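PDB 1HI9: D-aminopeptidase from Bacillus subtilis, which removes N-terminal residues from peptides containing D-amino acids by hydrolysis, using two zinc ions per subunit inside the central chamber of a self-compartmentalizing homodecamer. Local coordinates for residues A[215-229]-A[244-257]. Numbering follows the deposited sequence.
Sequences DRPVLSIEFANYGQA and TTTVQFQAKDMLEA
Thr245 and Phe223 close one end of this strand pair with two bonds that run in opposite directions. Phe223 N donates to Thr245 O (3.0 Å) from above the carbonyl plane, and Thr245 OG1 returns a bond of 2.7 Å to Phe223 O. That return depends on chi1 of 60°, which sets OG1 between the backbone N and the carbonyl carbon while CG2 lies over the start of helix 226-232, 3.9 Å from Tyr226 N. A valine here would probably leave Phe223 O facing a methyl where its hydroxyl mate had been. Between the two ends, strands 218-223 and 246-250 are antiparallel neighbours in the five-stranded sheet, Leu219 pairing with Phe249 and Ile221 with Val247 through reciprocal backbone bonds. On the face that carries Leu219 and Phe249, helix 254-268 packs against the sheet; Leu219 sends CD2 to within 3.2 Å of Ala257 O and also touches Met264. At the far end Pro217 O accepts from Ala251 N (3.1 Å), and the proline lays its ring CG against the first turn of the same helix, 3.6 Å from Asp253 C and 4.1 Å from Ala257 CB. Beside it, the Gln250 chain bends at chi2 (64°) and brings NE2 2.9 Å from Arg216 O, above that carbonyl's plane; NE2 also donates to Ala251 O, which lies over one face of the Arg216 guanidinium.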
loop_
_atom_site.group_PDB
_atom_site.type_symbol
_atom_site.label_atom_id
_atom_site.label_comp_id
_atom_site.label_asym_id
_atom_site.label_seq_id
_atom_site.Cartn_x
_atom_site.Cartn_y
_atom_site.Cartn_z
ATOM N N ASP A 215 -39.442 -16.099 32.474
ATOM C CA ASP A 215 -38.572 -16.877 33.352
ATOM C C ASP A 215 -37.529 -17.660 32.564
ATOM O O ASP A 215 -36.344 -17.604 32.874
ATOM C CB ASP A 215 -39.402 -17.853 34.188
ATOM C CG ASP A 215 -40.169 -17.167 35.301
ATOM O OD1 ASP A 215 -40.963 -17.853 35.992
ATOM O OD2 ASP A 215 -39.974 -15.949 35.487
ATOM N N ARG A 216 -37.977 -18.408 31.562
ATOM C CA ARG A 216 -37.073 -19.199 30.728
ATOM C C ARG A 216 -37.289 -18.758 29.294
ATOM O O ARG A 216 -37.865 -19.480 28.485
ATOM C CB ARG A 216 -37.378 -20.693 30.863
ATOM C CG ARG A 216 -37.088 -21.270 32.244
ATOM C CD ARG A 216 -37.508 -22.735 32.320
ATOM N NE ARG A 216 -36.852 -23.551 31.292
ATOM C CZ ARG A 216 -35.550 -23.824 31.269
ATOM N NH1 ARG A 216 -34.752 -23.351 32.220
ATOM N NH2 ARG A 216 -35.047 -24.572 30.296
ATOM N N PRO A 217 -36.813 -17.555 28.964
ATOM C CA PRO A 217 -36.955 -16.986 27.626
ATOM C C PRO A 217 -36.341 -17.795 26.497
ATOM O O PRO A 217 -35.307 -18.439 26.655
ATOM C CB PRO A 217 -36.317 -15.607 27.772
ATOM C CG PRO A 217 -35.240 -15.845 28.772
ATOM C CD PRO A 217 -35.928 -16.719 29.798
ATOM N N VAL A 218 -37.014 -17.764 25.359
ATOM C CA VAL A 218 -36.542 -18.449 24.177
ATOM C C VAL A 218 -36.023 -17.362 23.249
ATOM O O VAL A 218 -36.779 -16.501 22.778
ATOM C CB VAL A 218 -37.671 -19.219 23.465
ATOM C CG1 VAL A 218 -37.169 -19.786 22.149
ATOM C CG2 VAL A 218 -38.178 -20.342 24.359
ATOM N N LEU A 219 -34.718 -17.398 23.004
ATOM C CA LEU A 219 -34.079 -16.433 22.135
ATOM C C LEU A 219 -34.139 -16.918 20.700
ATOM O O LEU A 219 -33.824 -18.067 20.417
ATOM C CB LEU A 219 -32.615 -16.245 22.542
ATOM C CG LEU A 219 -31.757 -15.371 21.612
ATOM C CD1 LEU A 219 -32.376 -13.986 21.504
ATOM C CD2 LEU A 219 -30.323 -15.273 22.152
ATOM N N SER A 220 -34.567 -16.046 19.801
ATOM C CA SER A 220 -34.630 -16.383 18.389
ATOM C C SER A 220 -33.898 -15.278 17.640
ATOM O O SER A 220 -34.099 -14.090 17.904
ATOM C CB SER A 220 -36.082 -16.472 17.897
ATOM O OG SER A 220 -36.679 -17.696 18.280
ATOM N N ILE A 221 -33.030 -15.679 16.722
ATOM C CA ILE A 221 -32.287 -14.721 15.934
ATOM C C ILE A 221 -32.438 -15.078 14.476
ATOM O O ILE A 221 -32.099 -16.182 14.062
ATOM C CB ILE A 221 -30.781 -14.736 16.268
ATOM C CG1 ILE A 221 -30.575 -14.553 17.768
ATOM C CG2 ILE A 221 -30.067 -13.633 15.481
ATOM C CD1 ILE A 221 -29.154 -14.636 18.198
ATOM N N GLU A 222 -32.975 -14.149 13.699
ATOM C CA GLU A 222 -33.124 -14.376 12.275
ATOM C C GLU A 222 -31.957 -13.651 11.614
ATOM O O GLU A 222 -31.812 -12.435 11.766
ATOM C CB GLU A 222 -34.439 -13.797 11.778
ATOM C CG GLU A 222 -34.726 -14.130 10.328
ATOM C CD GLU A 222 -36.014 -13.496 9.830
ATOM O OE1 GLU A 222 -37.073 -13.708 10.456
ATOM O OE2 GLU A 222 -35.961 -12.785 8.810
ATOM N N PHE A 223 -31.121 -14.394 10.895
ATOM C CA PHE A 223 -29.966 -13.811 10.219
ATOM C C PHE A 223 -30.269 -13.492 8.758
ATOM O O PHE A 223 -31.242 -13.989 8.186
ATOM C CB PHE A 223 -28.771 -14.768 10.312
ATOM C CG PHE A 223 -28.310 -15.019 11.720
ATOM C CD1 PHE A 223 -28.764 -16.128 12.428
ATOM C CD2 PHE A 223 -27.442 -14.124 12.351
ATOM C CE1 PHE A 223 -28.364 -16.347 13.751
ATOM C CE2 PHE A 223 -27.033 -14.327 13.678
ATOM C CZ PHE A 223 -27.494 -15.444 14.384
ATOM N N ALA A 224 -29.428 -12.657 8.155
ATOM C CA ALA A 224 -29.619 -12.260 6.765
ATOM C C ALA A 224 -29.488 -13.424 5.785
ATOM O O ALA A 224 -30.276 -13.521 4.841
ATOM C CB ALA A 224 -28.636 -11.157 6.402
ATOM N N ASN A 225 -28.500 -14.298 6.001
ATOM C CA ASN A 225 -28.296 -15.453 5.115
ATOM C C ASN A 225 -28.144 -16.752 5.899
ATOM O O ASN A 225 -27.970 -16.742 7.116
ATOM C CB ASN A 225 -27.080 -15.243 4.187
ATOM C CG ASN A 225 -25.767 -15.135 4.942
ATOM O OD1 ASN A 225 -25.129 -14.071 4.976
ATOM N ND2 ASN A 225 -25.354 -16.235 5.553
ATOM N N TYR A 226 -28.215 -17.875 5.198
ATOM C CA TYR A 226 -28.110 -19.172 5.848
ATOM C C TYR A 226 -26.721 -19.457 6.446
ATOM O O TYR A 226 -26.589 -20.176 7.446
ATOM C CB TYR A 226 -28.493 -20.273 4.865
ATOM C CG TYR A 226 -28.876 -21.567 5.538
ATOM C CD1 TYR A 226 -30.151 -21.743 6.098
ATOM C CD2 TYR A 226 -27.964 -22.615 5.631
ATOM C CE1 TYR A 226 -30.503 -22.941 6.733
ATOM C CE2 TYR A 226 -28.304 -23.808 6.260
ATOM C CZ TYR A 226 -29.563 -23.966 6.806
ATOM O OH TYR A 226 -29.856 -25.144 7.434
ATOM N N GLY A 227 -25.684 -18.908 5.824
ATOM C CA GLY A 227 -24.347 -19.092 6.352
ATOM C C GLY A 227 -24.214 -18.588 7.788
ATOM O O GLY A 227 -23.603 -19.241 8.637
ATOM N N GLN A 228 -24.795 -17.433 8.083
ATOM C CA GLN A 228 -24.697 -16.881 9.427
ATOM C C GLN A 228 -25.472 -17.750 10.395
ATOM O O GLN A 228 -25.095 -17.887 11.560
ATOM C CB GLN A 228 -25.230 -15.453 9.446
ATOM C CG GLN A 228 -24.515 -14.562 8.440
ATOM C CD GLN A 228 -25.323 -13.331 8.081
ATOM O OE1 GLN A 228 -26.544 -13.420 7.863
ATOM N NE2 GLN A 228 -24.651 -12.181 7.992
ATOM N N ALA A 229 -26.560 -18.339 9.916
ATOM C CA ALA A 229 -27.345 -19.219 10.764
ATOM C C ALA A 229 -26.524 -20.477 11.088
ATOM O O ALA A 229 -26.499 -20.922 12.229
ATOM C CB ALA A 229 -28.657 -19.598 10.068
ATOM N N THR A 244 -35.963 -21.661 7.263
ATOM C CA THR A 244 -35.654 -20.283 7.657
ATOM C C THR A 244 -34.159 -20.088 7.923
ATOM O O THR A 244 -33.359 -21.015 7.793
ATOM C CB THR A 244 -36.379 -19.874 8.954
ATOM O OG1 THR A 244 -35.638 -20.347 10.086
ATOM C CG2 THR A 244 -37.777 -20.466 9.008
ATOM N N THR A 245 -33.798 -18.869 8.302
ATOM C CA THR A 245 -32.420 -18.537 8.622
ATOM C C THR A 245 -32.420 -18.114 10.081
ATOM O O THR A 245 -31.565 -17.345 10.533
ATOM C CB THR A 245 -31.909 -17.372 7.772
ATOM O OG1 THR A 245 -32.722 -16.219 8.016
ATOM C CG2 THR A 245 -31.954 -17.735 6.299
ATOM N N THR A 246 -33.396 -18.636 10.814
ATOM C CA THR A 246 -33.562 -18.328 12.224
ATOM C C THR A 246 -33.021 -19.456 13.095
ATOM O O THR A 246 -33.267 -20.632 12.826
ATOM C CB THR A 246 -35.054 -18.122 12.551
ATOM O OG1 THR A 246 -35.614 -17.183 11.622
ATOM C CG2 THR A 246 -35.228 -17.588 13.951
ATOM N N VAL A 247 -32.274 -19.082 14.133
ATOM C CA VAL A 247 -31.699 -20.043 15.064
ATOM C C VAL A 247 -32.288 -19.754 16.437
ATOM O O VAL A 247 -32.380 -18.599 16.841
ATOM C CB VAL A 247 -30.168 -19.918 15.118
ATOM C CG1 VAL A 247 -29.589 -20.987 16.030
ATOM C CG2 VAL A 247 -29.593 -20.028 13.711
ATOM N N GLN A 248 -32.707 -20.801 17.143
ATOM C CA GLN A 248 -33.312 -20.617 18.454
ATOM C C GLN A 248 -32.470 -21.207 19.580
ATOM O O GLN A 248 -31.708 -22.158 19.390
ATOM C CB GLN A 248 -34.710 -21.239 18.489
ATOM C CG GLN A 248 -35.616 -20.781 17.367
ATOM C CD GLN A 248 -37.056 -21.178 17.598
ATOM O OE1 GLN A 248 -37.341 -22.324 17.950
ATOM N NE2 GLN A 248 -37.978 -20.229 17.402
ATOM N N PHE A 249 -32.625 -20.629 20.761
ATOM C CA PHE A 249 -31.897 -21.069 21.931
ATOM C C PHE A 249 -32.760 -20.915 23.182
ATOM O O PHE A 249 -33.146 -19.799 23.540
ATOM C CB PHE A 249 -30.621 -20.235 22.089
ATOM C CG PHE A 249 -29.858 -20.529 23.350
ATOM C CD1 PHE A 249 -29.075 -21.677 23.453
ATOM C CD2 PHE A 249 -29.977 -19.695 24.457
ATOM C CE1 PHE A 249 -28.427 -21.988 24.636
ATOM C CE2 PHE A 249 -29.331 -20.000 25.645
ATOM C CZ PHE A 249 -28.555 -21.151 25.737
ATOM N N GLN A 250 -33.061 -22.035 23.839
ATOM C CA GLN A 250 -33.854 -22.019 25.064
ATOM C C GLN A 250 -32.888 -21.689 26.199
ATOM O O GLN A 250 -31.947 -22.440 26.462
ATOM C CB GLN A 250 -34.508 -23.387 25.297
ATOM C CG GLN A 250 -35.155 -23.554 26.669
ATOM C CD GLN A 250 -36.321 -22.606 26.916
ATOM O OE1 GLN A 250 -37.405 -22.764 26.358
ATOM N NE2 GLN A 250 -36.093 -21.604 27.757
ATOM N N ALA A 251 -33.109 -20.551 26.850
ATOM C CA ALA A 251 -32.249 -20.096 27.939
ATOM C C ALA A 251 -32.864 -20.350 29.309
ATOM O O ALA A 251 -34.074 -20.533 29.429
ATOM C CB ALA A 251 -31.960 -18.607 27.776
ATOM N N LYS A 252 -32.020 -20.351 30.337
ATOM C CA LYS A 252 -32.463 -20.568 31.710
ATOM C C LYS A 252 -33.056 -19.287 32.286
ATOM O O LYS A 252 -33.943 -19.335 33.135
ATOM C CB LYS A 252 -31.293 -21.014 32.588
ATOM C CG LYS A 252 -30.604 -22.285 32.115
ATOM C CD LYS A 252 -29.573 -22.792 33.136
ATOM C CE LYS A 252 -28.440 -21.782 33.396
ATOM N NZ LYS A 252 -28.885 -20.521 34.093
ATOM N N ASP A 253 -32.538 -18.151 31.825
ATOM C CA ASP A 253 -32.994 -16.833 32.248
ATOM C C ASP A 253 -32.564 -15.777 31.232
ATOM O O ASP A 253 -31.841 -16.075 30.280
ATOM C CB ASP A 253 -32.424 -16.479 33.613
ATOM C CG ASP A 253 -30.961 -16.821 33.728
ATOM O OD1 ASP A 253 -30.641 -17.987 34.034
ATOM O OD2 ASP A 253 -30.124 -15.935 33.491
ATOM N N MET A 254 -33.006 -14.540 31.439
ATOM C CA MET A 254 -32.671 -13.462 30.513
ATOM C C MET A 254 -31.160 -13.247 30.406
ATOM O O MET A 254 -30.648 -12.940 29.332
ATOM C CB MET A 254 -33.355 -12.164 30.949
ATOM C CG MET A 254 -33.331 -11.051 29.904
ATOM S SD MET A 254 -34.056 -11.544 28.324
ATOM C CE MET A 254 -32.861 -10.772 27.180
ATOM N N LEU A 255 -30.449 -13.413 31.516
ATOM C CA LEU A 255 -29.013 -13.226 31.496
ATOM C C LEU A 255 -28.311 -14.229 30.575
ATOM O O LEU A 255 -27.389 -13.862 29.842
ATOM C CB LEU A 255 -28.435 -13.314 32.907
ATOM C CG LEU A 255 -28.970 -12.298 33.919
ATOM C CD1 LEU A 255 -28.046 -12.277 35.122
ATOM C CD2 LEU A 255 -29.050 -10.896 33.316
ATOM N N GLU A 256 -28.740 -15.488 30.605
ATOM C CA GLU A 256 -28.132 -16.494 29.748
ATOM C C GLU A 256 -28.537 -16.221 28.299
ATOM O O GLU A 256 -27.762 -16.442 27.358
ATOM C CB GLU A 256 -28.579 -17.905 30.146
ATOM C CG GLU A 256 -27.618 -18.986 29.678
ATOM C CD GLU A 256 -28.206 -20.389 29.737
ATOM O OE1 GLU A 256 -27.416 -21.360 29.851
ATOM O OE2 GLU A 256 -29.451 -20.528 29.656
ATOM N N ALA A 257 -29.756 -15.726 28.126
ATOM C CA ALA A 257 -30.268 -15.424 26.797
ATOM C C ALA A 257 -29.445 -14.299 26.180
ATOM O O ALA A 257 -29.154 -14.323 24.985
ATOM C CB ALA A 257 -31.740 -15.009 26.878
#